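Local coordinates for protein glucoamylase (Thermoanaerobacterium thermosaccharolyticum, PDB 1LF6) that probably hydrolyses terminal alpha-1,4-linked glucose residues one after another from the non-reducing ends of glucan chains, releasing beta-D-glucose, at residues A[596-600]-A[634-640]; A[36-40]-A[629-633]. One frame throughout, in Å; residues are numbered along the deposited sequence.

Contact 1. Residues A[596-600]-A[634-640]; sequences GRLWP and ISEQVWE
Compact apolar groups form the centre: Pro600 CG lies 3.7 Å from Ile634 CG2, and Leu598 CB 3.8 Å from Val638 CG2, while Phe627 of helix 618-627 packs on Pro600 and Val638. Extended around Leu598 and Gln637-Val638, the two segments are joined by a single antiparallel bridge, the hydrogen-bonded pair Leu598-Val638 (Leu598 N to Val638 O 3.2 Å; Val638 N to Leu598 O 2.8 Å). Trp599, an m rotamer, is the N-cap residue of helix 600-612; one indole face receives Glu636 CG, 3.5 Å from the six-membered ring centroid, and Gln637 CG, 3.7 Å from the five-membered one, both CH-pi contacts. In this family 15 (alpha/alpha) barrel the loops lie beside the probable active site, Gln637 reaching within about 4 Å, side chain to side chain, of Trp325, a likely substrate-binding residue. The Gln637 amide both accepts and donates: OE1 takes Arg597 N (2.9 Å), NE2 gives to Glu636 OE2 (2.9 Å), whose OE1 bonds Tyr337 OH. Outermost, Arg597 NH1 bridges to Glu640 OE2 (3.2 Å); Arg597 NH2 also binds Glu583 O, and Glu640 OE1 Tyr574 OH.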
# COMPACT_ATOMS: atom_id res chain seq x y z
N GLY A 596 -14.56 -12.61 0.10
CA GLY A 596 -14.24 -11.23 0.45
C GLY A 596 -14.49 -10.97 1.92
O GLY A 596 -15.48 -11.43 2.48
N ARG A 597 -13.60 -10.23 2.57
CA ARG A 597 -13.77 -9.96 3.99
C ARG A 597 -14.16 -8.51 4.26
O ARG A 597 -14.58 -7.80 3.35
CB ARG A 597 -12.49 -10.36 4.73
CG ARG A 597 -12.05 -11.81 4.44
CD ARG A 597 -13.04 -12.86 5.00
NE ARG A 597 -12.72 -14.22 4.57
CZ ARG A 597 -13.25 -15.33 5.09
NH1 ARG A 597 -14.13 -15.25 6.07
NH2 ARG A 597 -12.90 -16.52 4.62
N LEU A 598 -14.04 -8.09 5.51
CA LEU A 598 -14.41 -6.74 5.93
C LEU A 598 -13.36 -5.69 5.60
O LEU A 598 -12.17 -5.92 5.77
CB LEU A 598 -14.69 -6.73 7.44
CG LEU A 598 -16.08 -7.14 7.95
CD1 LEU A 598 -16.79 -8.06 6.98
CD2 LEU A 598 -15.92 -7.79 9.32
N TRP A 599 -13.82 -4.53 5.13
CA TRP A 599 -12.91 -3.46 4.76
C TRP A 599 -12.96 -2.28 5.73
O TRP A 599 -13.95 -1.55 5.79
CB TRP A 599 -13.24 -2.95 3.35
CG TRP A 599 -12.88 -3.91 2.25
CD1 TRP A 599 -13.20 -5.23 2.17
CD2 TRP A 599 -12.16 -3.60 1.05
NE1 TRP A 599 -12.73 -5.77 1.00
CE2 TRP A 599 -12.09 -4.79 0.29
CE3 TRP A 599 -11.57 -2.44 0.55
CZ2 TRP A 599 -11.45 -4.85 -0.95
CZ3 TRP A 599 -10.93 -2.49 -0.69
CH2 TRP A 599 -10.88 -3.69 -1.43
N PRO A 600 -11.88 -2.07 6.50
CA PRO A 600 -11.94 -0.92 7.41
C PRO A 600 -12.20 0.35 6.61
O PRO A 600 -12.72 1.34 7.13
CB PRO A 600 -10.57 -0.94 8.11
CG PRO A 600 -9.75 -1.95 7.33
CD PRO A 600 -10.74 -2.95 6.82
N ILE A 634 -3.02 0.03 8.55
CA ILE A 634 -4.37 -0.45 8.27
C ILE A 634 -4.35 -1.28 6.99
O ILE A 634 -3.86 -0.84 5.95
CB ILE A 634 -5.37 0.72 8.09
CG1 ILE A 634 -5.34 1.63 9.33
CG2 ILE A 634 -6.78 0.18 7.87
CD1 ILE A 634 -6.20 2.89 9.20
N SER A 635 -4.89 -2.49 7.08
CA SER A 635 -4.94 -3.37 5.93
C SER A 635 -6.20 -3.11 5.12
O SER A 635 -7.11 -2.40 5.56
CB SER A 635 -4.93 -4.84 6.38
OG SER A 635 -6.15 -5.17 7.03
N GLU A 636 -6.24 -3.68 3.93
CA GLU A 636 -7.38 -3.55 3.04
C GLU A 636 -8.57 -4.31 3.65
O GLU A 636 -9.71 -3.85 3.59
CB GLU A 636 -7.02 -4.15 1.68
CG GLU A 636 -8.18 -4.27 0.71
CD GLU A 636 -7.76 -4.98 -0.56
OE1 GLU A 636 -7.24 -4.30 -1.47
OE2 GLU A 636 -7.95 -6.21 -0.64
N GLN A 637 -8.28 -5.47 4.25
CA GLN A 637 -9.32 -6.31 4.83
C GLN A 637 -8.98 -6.90 6.20
O GLN A 637 -7.81 -7.12 6.50
CB GLN A 637 -9.63 -7.47 3.88
CG GLN A 637 -10.05 -7.06 2.48
CD GLN A 637 -10.30 -8.25 1.58
OE1 GLN A 637 -10.99 -9.20 1.96
NE2 GLN A 637 -9.74 -8.21 0.38
N VAL A 638 -10.01 -7.16 7.00
CA VAL A 638 -9.87 -7.76 8.32
C VAL A 638 -10.90 -8.89 8.47
O VAL A 638 -11.94 -8.89 7.81
CB VAL A 638 -10.10 -6.74 9.48
CG1 VAL A 638 -9.06 -5.62 9.40
CG2 VAL A 638 -11.51 -6.18 9.40
N TRP A 639 -10.59 -9.86 9.34
CA TRP A 639 -11.48 -11.00 9.59
C TRP A 639 -12.73 -10.60 10.37
O TRP A 639 -12.69 -9.69 11.20
CB TRP A 639 -10.75 -12.09 10.36
CG TRP A 639 -9.61 -12.71 9.62
CD1 TRP A 639 -8.28 -12.41 9.75
CD2 TRP A 639 -9.69 -13.77 8.66
NE1 TRP A 639 -7.54 -13.23 8.93
CE2 TRP A 639 -8.38 -14.07 8.26
CE3 TRP A 639 -10.76 -14.50 8.11
CZ2 TRP A 639 -8.09 -15.07 7.32
CZ3 TRP A 639 -10.47 -15.49 7.18
CH2 TRP A 639 -9.15 -15.76 6.79
N GLU A 640 -13.84 -11.30 10.12
CA GLU A 640 -15.09 -11.02 10.80
C GLU A 640 -15.09 -11.41 12.28
O GLU A 640 -15.68 -10.72 13.10
CB GLU A 640 -16.27 -11.75 10.15
CG GLU A 640 -16.50 -11.51 8.68
CD GLU A 640 -15.76 -12.51 7.82
OE1 GLU A 640 -16.28 -12.82 6.72
OE2 GLU A 640 -14.67 -12.97 8.22

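Contact 2. Residues A[36-40]-A[629-633]; sequences QKQGV and NEGGI
Asn629 opens a type I turn that closes with Gly632 N to Asn629 O at 2.9 Å; its p rotamer lets OD1 accept Ile633 N (2.9 Å) and, weakly, Gly631 N (2.7 Å). The same carboxamide donates through ND2 to Gln36 OE1 (2.7 Å) and Lys37 O (2.9 Å), both residues being extended. Gln36 NE2, in turn, meets a water at 3.3 Å that donates to Ile633 O (2.7 Å). A second water accepts from Gln38 NE2 and donates to Glu630 OE2, each at 2.8 Å; Gln38 OE1 takes Gly57 N, and Lys37 NZ pairs with Glu61. Closest in register are Gln38 and Gly631, CA to CA 5.0 Å: a beta carbon on Gly631 would collide with Gln38 O, which instead meets Gly631 CA at 3.4 Å in a CA-H...O contact. Gly632, at positive phi, ends the turn. Ile633 CD1 packs on Gly39 CA (3.4 Å), where strand 39-42 begins at the edge of its sheet. Asparagine thus serves both sides of this interdomain junction, its oxygen shaping the turn and its nitrogen binding the N-domain.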
# COMPACT_ATOMS: atom_id res chain seq x y z
N GLN A 36 1.07 -8.40 5.04
CA GLN A 36 0.75 -7.73 6.31
C GLN A 36 2.07 -7.14 6.80
O GLN A 36 3.00 -7.86 7.14
CB GLN A 36 0.18 -8.74 7.32
CG GLN A 36 0.30 -8.33 8.79
CD GLN A 36 -0.49 -7.07 9.16
OE1 GLN A 36 -0.38 -6.59 10.29
NE2 GLN A 36 -1.27 -6.53 8.22
N LYS A 37 2.14 -5.81 6.80
CA LYS A 37 3.37 -5.14 7.20
C LYS A 37 3.35 -4.50 8.57
O LYS A 37 2.37 -3.88 8.97
CB LYS A 37 3.74 -4.08 6.15
CG LYS A 37 3.83 -4.61 4.73
CD LYS A 37 4.84 -5.74 4.61
CE LYS A 37 4.99 -6.19 3.17
NZ LYS A 37 5.90 -7.37 3.04
N GLN A 38 4.47 -4.65 9.28
CA GLN A 38 4.64 -4.07 10.61
C GLN A 38 5.06 -2.62 10.43
O GLN A 38 4.90 -1.80 11.34
CB GLN A 38 5.73 -4.81 11.38
CG GLN A 38 5.33 -6.16 11.92
CD GLN A 38 6.50 -6.89 12.53
OE1 GLN A 38 7.45 -7.24 11.83
NE2 GLN A 38 6.44 -7.13 13.83
N GLY A 39 5.60 -2.32 9.26
CA GLY A 39 6.03 -0.96 8.98
C GLY A 39 6.53 -0.77 7.57
O GLY A 39 6.85 -1.74 6.88
N VAL A 40 6.59 0.48 7.14
CA VAL A 40 7.08 0.84 5.82
C VAL A 40 7.83 2.15 5.99
O VAL A 40 7.50 2.95 6.86
CB VAL A 40 5.93 1.02 4.80
CG1 VAL A 40 5.13 -0.27 4.69
CG2 VAL A 40 5.03 2.18 5.21
N ASN A 629 -2.92 -2.29 12.90
CA ASN A 629 -2.08 -3.21 13.65
C ASN A 629 -1.15 -2.47 14.61
O ASN A 629 -1.26 -1.25 14.81
CB ASN A 629 -1.26 -4.12 12.73
CG ASN A 629 -0.27 -3.36 11.85
OD1 ASN A 629 0.16 -2.26 12.18
ND2 ASN A 629 0.10 -3.97 10.73
N GLU A 630 -0.22 -3.22 15.20
CA GLU A 630 0.73 -2.68 16.15
C GLU A 630 1.59 -1.57 15.55
O GLU A 630 1.98 -0.64 16.24
CB GLU A 630 1.61 -3.81 16.68
CG GLU A 630 2.60 -3.40 17.74
CD GLU A 630 3.23 -4.60 18.40
OE1 GLU A 630 2.78 -4.97 19.51
OE2 GLU A 630 4.16 -5.17 17.80
N GLY A 631 1.86 -1.66 14.25
CA GLY A 631 2.65 -0.64 13.59
C GLY A 631 1.83 0.55 13.11
O GLY A 631 2.36 1.45 12.45
N GLY A 632 0.54 0.56 13.44
CA GLY A 632 -0.32 1.65 13.02
C GLY A 632 -0.71 1.52 11.56
O GLY A 632 -1.17 2.48 10.95
N ILE A 633 -0.53 0.33 11.00
CA ILE A 633 -0.85 0.09 9.60
C ILE A 633 -2.22 -0.55 9.44
O ILE A 633 -2.55 -1.53 10.12
CB ILE A 633 0.26 -0.76 8.94
CG1 ILE A 633 1.51 0.11 8.77
CG2 ILE A 633 -0.22 -1.35 7.60
CD1 ILE A 633 2.72 -0.61 8.22
O HOH W 1 -3.08 -4.00 9.27
O HOH W 2 4.08 -6.39 15.24

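In the fold
Contacts 1 and 2 meet end to end on one loop, between helices 618-627 and 653-668: residues 629-633 belong to contact 2 and 634-640 to contact 1, and the contact centres are 14 Å apart. Along the chain the order is 36-40, 596-600, 629-633, 634-640, so the pairings cross. Contact 2 is the interdomain one, setting the loop against the edge strand 39-42 of the N-terminal beta-sandwich domain, with 588 residues between, whereas contact 1 stays within the helical-hairpin catalytic domain, leading into helix 600-612. One continuous loop therefore runs from the domain interface to the neighbourhood of the probable substrate-binding Trp325, physically connecting the beta domain with the active-site region.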